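Local coordinates for protein monoglyceride lipase (Saccharomyces cerevisiae, PDB 4ZWN) that hydrolyses monoacylglycerols, preferably those of monounsaturated fatty acids, to glycerol and free fatty acid, and also takes part in breaking down fatty acid ethyl esters, at residues I67-E72 with H143-I149; I76-L80 with F305-D310; M140-S144 with H302-S306; G148-N152 with R242-L246; G165-P171 with K262-H268. The protein carries 2 engineered substitutions. All blocks are in the same frame, centred on the assembly; numbering follows the deposited sequence.

Contact 1 (I67-E72 with H143-I149); sequences IHGFGE and HSMGGGI
Met145 lies against the backbone of Gly69 and Phe70 where the nucleophile elbow of an alpha/beta hydrolase meets the loop that follows strand 62-67. The elbow carries the GXSXG motif, with the assigned nucleophile Ser144 at the turn and Met145 opening helix 145-156. Followed outward, Met145 begins with CB, 3.6 Å from Phe70 N. Its CG stands anti to the backbone N (chi1 -177°), and SD then comes alongside Phe70 CB at 3.9 Å. A bend at chi3 (69°) turns the methyl back, bringing CE to Phe70 N and to the carbonyl carbon of Gly69. One water accepts from both Phe70 N and Met145 N, a pair of amides whose position next to the nucleophile is consistent with the oxyanion hole of this fold. The loop is itself braced: Gly69 O takes His68 ND1 (2.8 Å) and Glu72 N from opposite faces of its plane, while Gly69 N gives a nearly straight bond to Glu72 OE1 (2.9 Å). Further back, Ile67 CG2 packs on Gly146 CA, and the carbonyl oxygens of Ile67 and His68 come so near this residue that a side chain would collide with them. Ile67 CD1 meets Ile149 CG2. His143 N closes the strand end on Ile67 O at 3.2 Å. The His143 ring, whose ND1 bonds to Ser169, lies nearly parallel to the plane of the Glu72 carboxylate (14°), with CD2 3.2 Å from Glu72 OE2.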
# COMPACT_ATOMS: atom_id res chain seq x y z
N ILE A 67 -1.36 3.97 0.41
CA ILE A 67 0.09 3.86 0.45
C ILE A 67 0.55 2.77 -0.52
O ILE A 67 0.39 1.58 -0.24
CB ILE A 67 0.60 3.54 1.86
CG1 ILE A 67 -0.04 4.47 2.89
CG2 ILE A 67 2.12 3.64 1.92
CD1 ILE A 67 0.34 4.16 4.32
N HIS A 68 1.13 3.18 -1.65
CA HIS A 68 1.51 2.23 -2.69
C HIS A 68 2.69 1.37 -2.26
O HIS A 68 3.37 1.66 -1.28
CB HIS A 68 1.83 2.96 -4.00
CG HIS A 68 3.09 3.78 -3.96
ND1 HIS A 68 4.34 3.23 -4.05
CD2 HIS A 68 3.27 5.12 -3.86
CE1 HIS A 68 5.25 4.19 -4.00
NE2 HIS A 68 4.63 5.35 -3.88
N GLY A 69 2.93 0.30 -3.02
CA GLY A 69 4.03 -0.59 -2.74
C GLY A 69 5.27 -0.25 -3.55
O GLY A 69 5.25 0.64 -4.40
N PHE A 70 6.36 -0.96 -3.26
CA PHE A 70 7.61 -0.77 -3.97
C PHE A 70 7.41 -0.98 -5.47
O PHE A 70 6.83 -1.99 -5.89
CB PHE A 70 8.68 -1.72 -3.43
CG PHE A 70 10.03 -1.56 -4.08
CD1 PHE A 70 10.73 -0.37 -3.98
CD2 PHE A 70 10.60 -2.61 -4.79
CE1 PHE A 70 11.97 -0.22 -4.57
CE2 PHE A 70 11.85 -2.47 -5.38
CZ PHE A 70 12.53 -1.28 -5.27
N GLY A 71 7.87 -0.03 -6.27
CA GLY A 71 7.74 -0.12 -7.71
C GLY A 71 6.44 0.41 -8.27
O GLY A 71 6.27 0.50 -9.49
N GLU A 72 5.50 0.75 -7.39
CA GLU A 72 4.20 1.24 -7.81
C GLU A 72 4.15 2.76 -7.85
O GLU A 72 5.10 3.44 -7.46
CB GLU A 72 3.11 0.70 -6.87
CG GLU A 72 2.87 -0.80 -6.97
CD GLU A 72 1.69 -1.25 -6.15
OE1 GLU A 72 1.25 -0.48 -5.26
OE2 GLU A 72 1.18 -2.37 -6.38
N HIS A 143 -0.51 -1.44 0.17
CA HIS A 143 -0.23 -2.71 -0.49
C HIS A 143 1.24 -3.09 -0.37
O HIS A 143 2.12 -2.26 -0.57
CB HIS A 143 -0.62 -2.66 -1.96
CG HIS A 143 -0.18 -3.86 -2.73
ND1 HIS A 143 -0.71 -5.12 -2.53
CD2 HIS A 143 0.77 -4.00 -3.69
CE1 HIS A 143 -0.12 -5.98 -3.34
NE2 HIS A 143 0.78 -5.33 -4.05
N SER A 144 1.48 -4.36 -0.04
CA SER A 144 2.85 -4.91 0.08
C SER A 144 3.67 -3.99 0.99
O SER A 144 3.37 -3.86 2.18
CB SER A 144 3.48 -5.03 -1.31
OG SER A 144 4.64 -5.84 -1.26
N MET A 145 4.70 -3.36 0.42
CA MET A 145 5.52 -2.41 1.16
C MET A 145 4.65 -1.35 1.84
O MET A 145 4.91 -0.97 2.98
CB MET A 145 6.54 -1.73 0.24
CG MET A 145 7.47 -0.77 0.96
SD MET A 145 8.34 0.33 -0.18
CE MET A 145 6.98 1.34 -0.76
N GLY A 146 3.63 -0.88 1.13
CA GLY A 146 2.69 0.08 1.68
C GLY A 146 1.85 -0.53 2.79
O GLY A 146 1.44 0.16 3.72
N GLY A 147 1.59 -1.83 2.68
CA GLY A 147 0.90 -2.57 3.72
C GLY A 147 1.71 -2.65 5.00
O GLY A 147 1.17 -2.51 6.10
N GLY A 148 3.02 -2.88 4.86
CA GLY A 148 3.91 -2.93 6.00
C GLY A 148 3.98 -1.58 6.69
O GLY A 148 4.04 -1.49 7.92
N ILE A 149 3.98 -0.52 5.89
CA ILE A 149 3.98 0.84 6.41
C ILE A 149 2.67 1.14 7.12
O ILE A 149 2.65 1.71 8.21
CB ILE A 149 4.21 1.87 5.28
CG1 ILE A 149 5.60 1.68 4.67
CG2 ILE A 149 4.03 3.29 5.79
CD1 ILE A 149 5.82 2.45 3.39
O HOH W 1 5.95 -3.41 -2.45

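Contact 2 (I76-L80 with F305-D310); sequences IQFRL and FSLETD
Arg79 reaches from helix 78-86 into segment 305-310, the loop that leads into helix 310-326, and binds it at several points. Its NH2 forms a salt bridge with Asp310 OD1 at 2.7 Å, the guanidinium and carboxylate planes standing 60° apart. NH1 donates to Glu308 O in a bond whose modelled length, 2.5 Å, is doubtfully short, and adds a weak one to Ser306 O, which lies at the edge of the guanidinium. With CG anti to the backbone N (chi1 -162°) and the chain extended as far as NE, the arginine spans the gap lengthwise, its CD passing 3.4 Å from Ser306 O. A water bound by NE also gives a weak bond to Asp310 OD1. Water likewise joins the backbones: one molecule donates to Ile76 O and Phe305 O and accepts from Leu80 N, and another links Gln77 OE1 with Ser306 OG. Apolar contact surrounds this network, where Ile76 CG2 rests on Ser306 CB at 3.7 Å and Leu80 CD1 on Phe305 CD1 at 3.8 Å. Phe313 and Phe317 of helix 310-326 touch Arg79 and Leu80, Tyr216 of helix 214-222 touches Arg79, and Trp141 of strand 138-143 lies against Leu80, so the start of helix 78-86 is joined to the loop following the assigned catalytic histidine.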
# COMPACT_ATOMS: atom_id res chain seq x y z
N ILE A 76 -1.20 2.77 -10.84
CA ILE A 76 -1.45 1.42 -10.35
C ILE A 76 -2.70 1.39 -9.47
O ILE A 76 -3.45 0.42 -9.46
CB ILE A 76 -0.24 0.87 -9.57
CG1 ILE A 76 1.02 0.94 -10.43
CG2 ILE A 76 -0.49 -0.57 -9.13
CD1 ILE A 76 0.94 0.13 -11.71
N GLN A 77 -2.95 2.48 -8.75
CA GLN A 77 -4.10 2.54 -7.86
C GLN A 77 -5.33 3.17 -8.53
O GLN A 77 -6.33 3.42 -7.86
CB GLN A 77 -3.75 3.30 -6.58
CG GLN A 77 -3.41 2.39 -5.41
CD GLN A 77 -2.27 1.44 -5.72
OE1 GLN A 77 -2.48 0.26 -5.98
NE2 GLN A 77 -1.05 1.96 -5.70
N PHE A 78 -5.26 3.40 -9.84
CA PHE A 78 -6.39 3.94 -10.58
C PHE A 78 -7.63 3.06 -10.44
O PHE A 78 -8.72 3.55 -10.18
CB PHE A 78 -6.06 4.10 -12.07
CG PHE A 78 -5.30 5.36 -12.39
CD1 PHE A 78 -4.87 6.21 -11.38
CD2 PHE A 78 -5.04 5.70 -13.71
CE1 PHE A 78 -4.17 7.37 -11.69
CE2 PHE A 78 -4.35 6.85 -14.01
CZ PHE A 78 -3.91 7.69 -13.00
N ARG A 79 -7.44 1.76 -10.64
CA ARG A 79 -8.52 0.79 -10.58
C ARG A 79 -9.25 0.85 -9.24
O ARG A 79 -10.48 0.81 -9.19
CB ARG A 79 -7.97 -0.62 -10.83
CG ARG A 79 -8.98 -1.68 -11.22
CD ARG A 79 -8.26 -3.01 -11.44
NE ARG A 79 -9.14 -4.08 -11.90
CZ ARG A 79 -8.74 -5.33 -12.13
NH1 ARG A 79 -7.46 -5.66 -11.94
NH2 ARG A 79 -9.60 -6.25 -12.54
N LEU A 80 -8.49 0.99 -8.16
CA LEU A 80 -9.06 1.04 -6.82
C LEU A 80 -9.78 2.36 -6.56
O LEU A 80 -10.92 2.38 -6.08
CB LEU A 80 -7.97 0.83 -5.77
CG LEU A 80 -8.42 0.94 -4.31
CD1 LEU A 80 -9.52 -0.08 -4.01
CD2 LEU A 80 -7.24 0.76 -3.38
N PHE A 305 -5.56 -5.80 -5.55
CA PHE A 305 -6.33 -4.56 -5.62
C PHE A 305 -6.05 -3.74 -6.87
O PHE A 305 -6.64 -2.68 -7.07
CB PHE A 305 -6.07 -3.69 -4.40
CG PHE A 305 -6.94 -3.99 -3.22
CD1 PHE A 305 -8.25 -3.55 -3.19
CD2 PHE A 305 -6.45 -4.69 -2.13
CE1 PHE A 305 -9.07 -3.82 -2.11
CE2 PHE A 305 -7.25 -4.96 -1.05
CZ PHE A 305 -8.56 -4.52 -1.03
N SER A 306 -5.14 -4.21 -7.72
CA SER A 306 -4.69 -3.38 -8.82
C SER A 306 -4.49 -4.13 -10.14
O SER A 306 -4.96 -3.67 -11.18
CB SER A 306 -3.38 -2.69 -8.44
OG SER A 306 -2.36 -3.63 -8.16
N LEU A 307 -3.82 -5.27 -10.09
CA LEU A 307 -3.37 -5.92 -11.32
C LEU A 307 -3.95 -7.32 -11.55
O LEU A 307 -3.62 -7.98 -12.52
CB LEU A 307 -1.84 -5.99 -11.34
CG LEU A 307 -1.17 -4.61 -11.24
CD1 LEU A 307 0.34 -4.75 -11.11
CD2 LEU A 307 -1.53 -3.74 -12.44
N GLU A 308 -4.84 -7.76 -10.66
CA GLU A 308 -5.42 -9.09 -10.80
C GLU A 308 -6.63 -9.11 -11.74
O GLU A 308 -7.01 -8.08 -12.29
CB GLU A 308 -5.83 -9.65 -9.43
CG GLU A 308 -4.77 -10.53 -8.78
CD GLU A 308 -4.57 -11.85 -9.51
OE1 GLU A 308 -5.40 -12.18 -10.39
OE2 GLU A 308 -3.60 -12.56 -9.20
N THR A 309 -7.21 -10.29 -11.91
CA THR A 309 -8.36 -10.47 -12.79
C THR A 309 -9.58 -9.73 -12.27
O THR A 309 -9.66 -9.40 -11.09
CB THR A 309 -8.72 -11.96 -12.98
OG1 THR A 309 -9.18 -12.50 -11.73
CG2 THR A 309 -7.51 -12.75 -13.45
N ASP A 310 -10.54 -9.49 -13.16
CA ASP A 310 -11.79 -8.84 -12.80
C ASP A 310 -12.51 -9.64 -11.72
O ASP A 310 -13.11 -9.07 -10.82
CB ASP A 310 -12.69 -8.67 -14.02
CG ASP A 310 -12.24 -7.54 -14.92
OD1 ASP A 310 -11.14 -7.00 -14.69
OD2 ASP A 310 -12.99 -7.21 -15.87
O HOH W 2 -5.84 -0.13 -8.31
O HOH W 3 -1.60 -2.68 -5.66
O HOH W 4 -11.95 -4.14 -13.07

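Contact 3 (M140-S144 with H302-S306); sequences MWGHS and HSIFS
The end of strand 138-143 and the loop 302-306 run nearly antiparallel, 160° apart, yet their backbones stay well separated, His143 CA and Ser303 CA being 7.8 Å from each other, and side chains fill the interval. Trp141 and Phe305 make a T-shaped, edge-to-face pair: the indole edge points at the phenyl face, planes at 87°, with NE1 3.6 Å above the ring centre. Alongside, Trp141 CZ2 touches Phe305 CB at 3.7 Å. Toward the active site, His143 NE2 lies over one face of the His302 ring, near its rim, and the two planes are turned 50° from each other; His143 CE1 approaches His302 O to 3.1 Å. Ser144 and His302 are the assigned nucleophile and charge-relay histidine of the catalytic triad. His302 carries CG anti to its backbone N, which brings the ring's end toward Ser144. Ser144 OG sits at the ring's edge, in its plane, 3.4 Å from His302 NE2, and a water hydrogen-bonds to both atoms. Asp272 completes the triad by holding His302 ND1, while Asn275 donates to Ser144 OG. Within the sheet, strand 138-143 lies between strands 62-67 and 165-169, and helix 310-326 supplies Val316 and Met320 against Phe305, Met320 also touching Trp141.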
# COMPACT_ATOMS: atom_id res chain seq x y z
N MET A 140 -6.83 4.30 6.21
CA MET A 140 -5.49 4.10 5.66
C MET A 140 -5.36 2.72 5.00
O MET A 140 -5.68 1.70 5.60
CB MET A 140 -4.44 4.27 6.76
CG MET A 140 -3.00 4.09 6.29
SD MET A 140 -1.78 4.49 7.56
CE MET A 140 -2.04 6.25 7.73
N TRP A 141 -4.89 2.73 3.76
CA TRP A 141 -4.75 1.52 2.96
C TRP A 141 -3.32 1.41 2.44
O TRP A 141 -2.71 2.41 2.09
CB TRP A 141 -5.75 1.54 1.80
CG TRP A 141 -5.64 0.40 0.81
CD1 TRP A 141 -6.39 -0.74 0.79
CD2 TRP A 141 -4.75 0.31 -0.31
NE1 TRP A 141 -6.02 -1.53 -0.26
CE2 TRP A 141 -5.02 -0.91 -0.96
CE3 TRP A 141 -3.75 1.14 -0.83
CZ2 TRP A 141 -4.33 -1.33 -2.10
CZ3 TRP A 141 -3.07 0.73 -1.97
CH2 TRP A 141 -3.36 -0.49 -2.59
N GLY A 142 -2.80 0.19 2.39
CA GLY A 142 -1.45 -0.03 1.89
C GLY A 142 -1.29 -1.39 1.25
O GLY A 142 -1.86 -2.37 1.72
N HIS A 143 -0.51 -1.44 0.17
CA HIS A 143 -0.23 -2.71 -0.49
C HIS A 143 1.24 -3.09 -0.37
O HIS A 143 2.12 -2.26 -0.57
CB HIS A 143 -0.62 -2.66 -1.96
CG HIS A 143 -0.18 -3.86 -2.73
ND1 HIS A 143 -0.71 -5.12 -2.53
CD2 HIS A 143 0.77 -4.00 -3.69
CE1 HIS A 143 -0.12 -5.98 -3.34
NE2 HIS A 143 0.78 -5.33 -4.05
N SER A 144 1.48 -4.36 -0.04
CA SER A 144 2.85 -4.91 0.08
C SER A 144 3.67 -3.99 0.99
O SER A 144 3.37 -3.86 2.18
CB SER A 144 3.48 -5.03 -1.31
OG SER A 144 4.64 -5.84 -1.26
N HIS A 302 -0.44 -11.85 -5.72
CA HIS A 302 -0.03 -10.62 -5.04
C HIS A 302 -0.79 -9.29 -5.13
O HIS A 302 -1.24 -8.77 -4.11
CB HIS A 302 1.41 -10.34 -5.46
CG HIS A 302 2.10 -9.34 -4.59
ND1 HIS A 302 2.12 -9.44 -3.21
CD2 HIS A 302 2.81 -8.23 -4.90
CE1 HIS A 302 2.81 -8.43 -2.71
NE2 HIS A 302 3.24 -7.68 -3.71
N SER A 303 -0.91 -8.74 -6.33
CA SER A 303 -1.52 -7.42 -6.51
C SER A 303 -3.03 -7.57 -6.72
O SER A 303 -3.53 -7.39 -7.83
CB SER A 303 -0.91 -6.66 -7.69
OG SER A 303 0.46 -6.39 -7.47
N ILE A 304 -3.75 -7.88 -5.64
CA ILE A 304 -5.17 -8.19 -5.73
C ILE A 304 -6.06 -6.96 -5.93
O ILE A 304 -7.18 -7.07 -6.43
CB ILE A 304 -5.65 -8.94 -4.48
CG1 ILE A 304 -5.36 -8.12 -3.22
CG2 ILE A 304 -4.98 -10.31 -4.39
CD1 ILE A 304 -5.83 -8.78 -1.93
N PHE A 305 -5.56 -5.80 -5.55
CA PHE A 305 -6.33 -4.56 -5.62
C PHE A 305 -6.05 -3.74 -6.87
O PHE A 305 -6.64 -2.68 -7.07
CB PHE A 305 -6.07 -3.69 -4.40
CG PHE A 305 -6.94 -3.99 -3.22
CD1 PHE A 305 -8.25 -3.55 -3.19
CD2 PHE A 305 -6.45 -4.69 -2.13
CE1 PHE A 305 -9.07 -3.82 -2.11
CE2 PHE A 305 -7.25 -4.96 -1.05
CZ PHE A 305 -8.56 -4.52 -1.03
N SER A 306 -5.14 -4.21 -7.72
CA SER A 306 -4.69 -3.38 -8.82
C SER A 306 -4.49 -4.13 -10.14
O SER A 306 -4.96 -3.67 -11.18
CB SER A 306 -3.38 -2.69 -8.44
OG SER A 306 -2.36 -3.63 -8.16
O HOH W 5 5.88 -6.62 -3.54

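Contact 4 (G148-N152 with R242-L246); sequences GICLN and RGAKL
Gly148 O is held twice by Asn152, whose backbone N and side-chain ND2 arrive from opposite faces of the carbonyl plane. The side-chain bond is the shorter, 2.7 Å from ND2 to Gly148 O. This fixes the rotation of the amide, and ND2 also donates weakly across the contact to Arg242 O at 3.5 Å. The amide packs against side chains of the neighbouring helix: ND2 lies 3.3 Å from Arg242 CG and 3.4 Å from Leu246 CD1, and OD1 is 3.2 Å from Lys245 CE. The two segments belong to helix 145-156, which follows the nucleophile elbow of the alpha/beta hydrolase fold, and helix 233-248. The axes of segments 148-152 and 242-246 approach to 9.7 Å and cross at 50°. The nearest alpha carbons are those of Gly148 and Gly243, two residues without side chains. Bends at chi2 and chi3 (63°) bring the Arg242 guanidinium obliquely against Ile149, whose CG1 meets NE at 3.8 Å, with the group's charge paired through NH1 to Glu113 of helix 113-134. Leu246 CD1 also rests on Leu151 CB at 4.0 Å, and Phe283 of helix 277-286 touches both leucines.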
# COMPACT_ATOMS: atom_id res chain seq x y z
N GLY A 148 3.02 -2.88 4.86
CA GLY A 148 3.91 -2.93 6.00
C GLY A 148 3.98 -1.58 6.69
O GLY A 148 4.04 -1.49 7.92
N ILE A 149 3.98 -0.52 5.89
CA ILE A 149 3.98 0.84 6.41
C ILE A 149 2.67 1.14 7.12
O ILE A 149 2.65 1.71 8.21
CB ILE A 149 4.21 1.87 5.28
CG1 ILE A 149 5.60 1.68 4.67
CG2 ILE A 149 4.03 3.29 5.79
CD1 ILE A 149 5.82 2.45 3.39
N CYS A 150 1.57 0.72 6.50
CA CYS A 150 0.23 0.94 7.05
C CYS A 150 0.04 0.29 8.42
O CYS A 150 -0.44 0.93 9.35
CB CYS A 150 -0.82 0.42 6.08
SG CYS A 150 -2.50 0.48 6.73
N LEU A 151 0.40 -0.98 8.53
CA LEU A 151 0.24 -1.71 9.78
C LEU A 151 1.17 -1.16 10.86
O LEU A 151 0.82 -1.15 12.04
CB LEU A 151 0.49 -3.20 9.58
CG LEU A 151 -0.50 -3.91 8.66
CD1 LEU A 151 -0.18 -5.39 8.56
CD2 LEU A 151 -1.93 -3.70 9.13
N ASN A 152 2.34 -0.69 10.46
CA ASN A 152 3.28 -0.10 11.40
C ASN A 152 2.82 1.28 11.88
O ASN A 152 3.01 1.62 13.04
CB ASN A 152 4.68 -0.00 10.79
CG ASN A 152 5.50 -1.26 11.01
OD1 ASN A 152 6.00 -1.51 12.10
ND2 ASN A 152 5.63 -2.07 9.96
N ARG A 242 11.22 -3.52 8.61
CA ARG A 242 9.91 -3.03 9.00
C ARG A 242 8.93 -4.17 9.21
O ARG A 242 8.28 -4.26 10.26
CB ARG A 242 9.37 -2.07 7.93
CG ARG A 242 8.34 -1.09 8.42
CD ARG A 242 8.70 0.31 7.96
NE ARG A 242 8.68 0.44 6.51
CZ ARG A 242 9.57 1.14 5.80
NH1 ARG A 242 10.55 1.78 6.42
NH2 ARG A 242 9.46 1.21 4.48
N GLY A 243 8.84 -5.06 8.22
CA GLY A 243 7.94 -6.19 8.28
C GLY A 243 8.40 -7.29 9.23
O GLY A 243 7.59 -7.90 9.91
N ALA A 244 9.71 -7.53 9.26
CA ALA A 244 10.28 -8.54 10.13
C ALA A 244 10.02 -8.21 11.60
O ALA A 244 9.83 -9.11 12.42
CB ALA A 244 11.78 -8.68 9.89
N LYS A 245 10.01 -6.92 11.91
CA LYS A 245 9.75 -6.45 13.27
C LYS A 245 8.36 -6.88 13.72
O LYS A 245 8.16 -7.28 14.86
CB LYS A 245 9.88 -4.93 13.35
CG LYS A 245 9.47 -4.34 14.70
CD LYS A 245 9.60 -2.83 14.71
CE LYS A 245 8.81 -2.20 13.57
NZ LYS A 245 9.03 -0.73 13.47
N LEU A 246 7.40 -6.82 12.80
CA LEU A 246 6.04 -7.22 13.09
C LEU A 246 5.93 -8.73 13.24
O LEU A 246 5.18 -9.23 14.08
CB LEU A 246 5.09 -6.72 12.01
CG LEU A 246 4.91 -5.20 11.95
CD1 LEU A 246 3.88 -4.81 10.90
CD2 LEU A 246 4.53 -4.66 13.32

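Contact 5 (G165-P171 with K262-H268); sequences GYIGSGP and KPVIIMH
Five backbone hydrogen bonds join strands 165-169 and 264-268 as parallel neighbours, zigzagging from Tyr166 N to Pro263 O at one end to Gly170 N to Met267 O at the other. The tightest are Met267 N to Gly168 O and Gly170 N to Met267 O, both 2.7 Å. Weaker CA-H...O contacts fill in between, as from Ile167 CA to Ile265 O at 3.4 Å. Apolar side chains pair on both faces. On one, Ile167 CG1 lies side by side with Ile265 CG2 (4.0 Å), pointing the same way, and Ile167 CG2 approaches the sulfur of Met267. On the other, Tyr166 CB meets Val264 CG1, and Ile266 CG2, the branch anti to the backbone N, touches Pro171 CD at 3.6 Å. Just past the end of strand 165-169 comes a CH-pi contact: Gly170 CA lies over the centre of the His268 ring, 3.7 Å from the centroid. That ring is held at both nitrogens, ND1 by Ser280 and NE2 by Asn275 O, close to the assigned charge-relay Asp272. In the central sheet the pair lies between strands 138-143 and 292-297; Trp323 of helix 310-326 covers Ile167 and Ile265, while Phe283 of helix 277-286 packs on Ile266.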
# COMPACT_ATOMS: atom_id res chain seq x y z
N GLY A 165 -9.69 3.54 10.43
CA GLY A 165 -9.51 2.13 10.13
C GLY A 165 -8.29 1.85 9.29
O GLY A 165 -7.82 2.72 8.55
N TYR A 166 -7.76 0.63 9.40
CA TYR A 166 -6.57 0.25 8.67
C TYR A 166 -6.84 -0.94 7.75
O TYR A 166 -7.46 -1.92 8.15
CB TYR A 166 -5.43 -0.09 9.63
CG TYR A 166 -4.98 1.08 10.47
CD1 TYR A 166 -5.60 1.36 11.69
CD2 TYR A 166 -3.95 1.90 10.06
CE1 TYR A 166 -5.19 2.43 12.46
CE2 TYR A 166 -3.53 2.98 10.82
CZ TYR A 166 -4.16 3.23 12.03
OH TYR A 166 -3.76 4.30 12.80
N ILE A 167 -6.39 -0.82 6.51
CA ILE A 167 -6.54 -1.89 5.53
C ILE A 167 -5.19 -2.29 4.95
O ILE A 167 -4.45 -1.45 4.44
CB ILE A 167 -7.47 -1.47 4.38
CG1 ILE A 167 -8.80 -0.96 4.94
CG2 ILE A 167 -7.68 -2.63 3.42
CD1 ILE A 167 -9.69 -0.30 3.92
N GLY A 168 -4.87 -3.58 5.05
CA GLY A 168 -3.64 -4.09 4.48
C GLY A 168 -3.90 -4.97 3.27
O GLY A 168 -4.76 -5.86 3.31
N SER A 169 -3.16 -4.73 2.20
CA SER A 169 -3.24 -5.54 0.99
C SER A 169 -1.97 -6.34 0.82
O SER A 169 -0.94 -5.80 0.39
CB SER A 169 -3.49 -4.67 -0.24
OG SER A 169 -3.33 -5.42 -1.43
N GLY A 170 -2.04 -7.64 1.13
CA GLY A 170 -0.87 -8.51 1.16
C GLY A 170 0.34 -7.81 1.73
O GLY A 170 1.35 -7.65 1.03
N PRO A 171 0.26 -7.36 2.99
CA PRO A 171 1.30 -6.50 3.57
C PRO A 171 2.66 -7.19 3.63
O PRO A 171 2.73 -8.39 3.89
CB PRO A 171 0.77 -6.21 4.98
CG PRO A 171 -0.11 -7.37 5.29
CD PRO A 171 -0.76 -7.74 3.99
N LYS A 262 -8.79 -0.18 17.25
CA LYS A 262 -9.01 0.34 15.90
C LYS A 262 -9.26 -0.83 14.95
O LYS A 262 -8.55 -1.83 14.99
CB LYS A 262 -7.82 1.16 15.42
CG LYS A 262 -7.69 2.52 16.10
CD LYS A 262 -8.84 3.43 15.71
CE LYS A 262 -8.66 4.80 16.34
NZ LYS A 262 -9.74 5.74 15.93
N PRO A 263 -10.30 -0.70 14.11
CA PRO A 263 -10.64 -1.77 13.16
C PRO A 263 -9.52 -2.08 12.17
O PRO A 263 -8.96 -1.18 11.56
CB PRO A 263 -11.88 -1.22 12.43
CG PRO A 263 -11.89 0.24 12.71
CD PRO A 263 -11.24 0.43 14.04
N VAL A 264 -9.19 -3.36 12.06
CA VAL A 264 -8.17 -3.83 11.12
C VAL A 264 -8.73 -4.88 10.19
O VAL A 264 -9.52 -5.72 10.62
CB VAL A 264 -6.95 -4.46 11.84
CG1 VAL A 264 -5.65 -3.89 11.27
CG2 VAL A 264 -7.04 -4.28 13.34
N ILE A 265 -8.33 -4.84 8.93
CA ILE A 265 -8.63 -5.94 8.05
C ILE A 265 -7.48 -6.12 7.07
O ILE A 265 -6.97 -5.16 6.49
CB ILE A 265 -9.97 -5.75 7.30
CG1 ILE A 265 -10.36 -7.01 6.51
CG2 ILE A 265 -9.95 -4.51 6.40
CD1 ILE A 265 -11.83 -7.07 6.13
N ILE A 266 -7.02 -7.36 6.93
CA ILE A 266 -5.98 -7.67 5.97
C ILE A 266 -6.54 -8.52 4.85
O ILE A 266 -7.25 -9.52 5.11
CB ILE A 266 -4.78 -8.38 6.63
CG1 ILE A 266 -4.03 -7.42 7.57
CG2 ILE A 266 -3.82 -8.90 5.56
CD1 ILE A 266 -2.87 -8.04 8.34
N MET A 267 -6.26 -8.13 3.60
CA MET A 267 -6.70 -8.94 2.46
C MET A 267 -5.46 -9.41 1.71
O MET A 267 -4.56 -8.61 1.38
CB MET A 267 -7.62 -8.16 1.57
CG MET A 267 -8.68 -7.50 2.38
SD MET A 267 -9.52 -6.10 1.68
CE MET A 267 -10.73 -5.90 2.98
N HIS A 268 -5.41 -10.71 1.44
CA HIS A 268 -4.18 -11.36 1.00
C HIS A 268 -4.51 -12.52 0.09
O HIS A 268 -5.26 -13.42 0.47
CB HIS A 268 -3.39 -11.83 2.23
CG HIS A 268 -1.93 -12.02 1.97
ND1 HIS A 268 -0.96 -11.71 2.91
CD2 HIS A 268 -1.25 -12.47 0.88
CE1 HIS A 268 0.23 -11.95 2.41
NE2 HIS A 268 0.09 -12.42 1.18

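Overall arrangement
From the N terminus, contact 1 closes a loop from the end of strand 62-67 to the nucleophile elbow. Contact 2 opens soon after, before contact 1 has closed, so the two cross; it spans most of the fold to reach the loop before helix 310-326. Contact 3 begins on the elbow where contact 1 ends and finishes on the same late loop as contact 2. Within those long spans lie contact 4, joining helix 145-156 to helix 233-248, and contact 5, which pairs two central strands; these two cross each other. Together they tie the sheet to its flanking helices and to the loop of the catalytic histidine, with contacts 2 and 4 on opposite sides of the chain's centre.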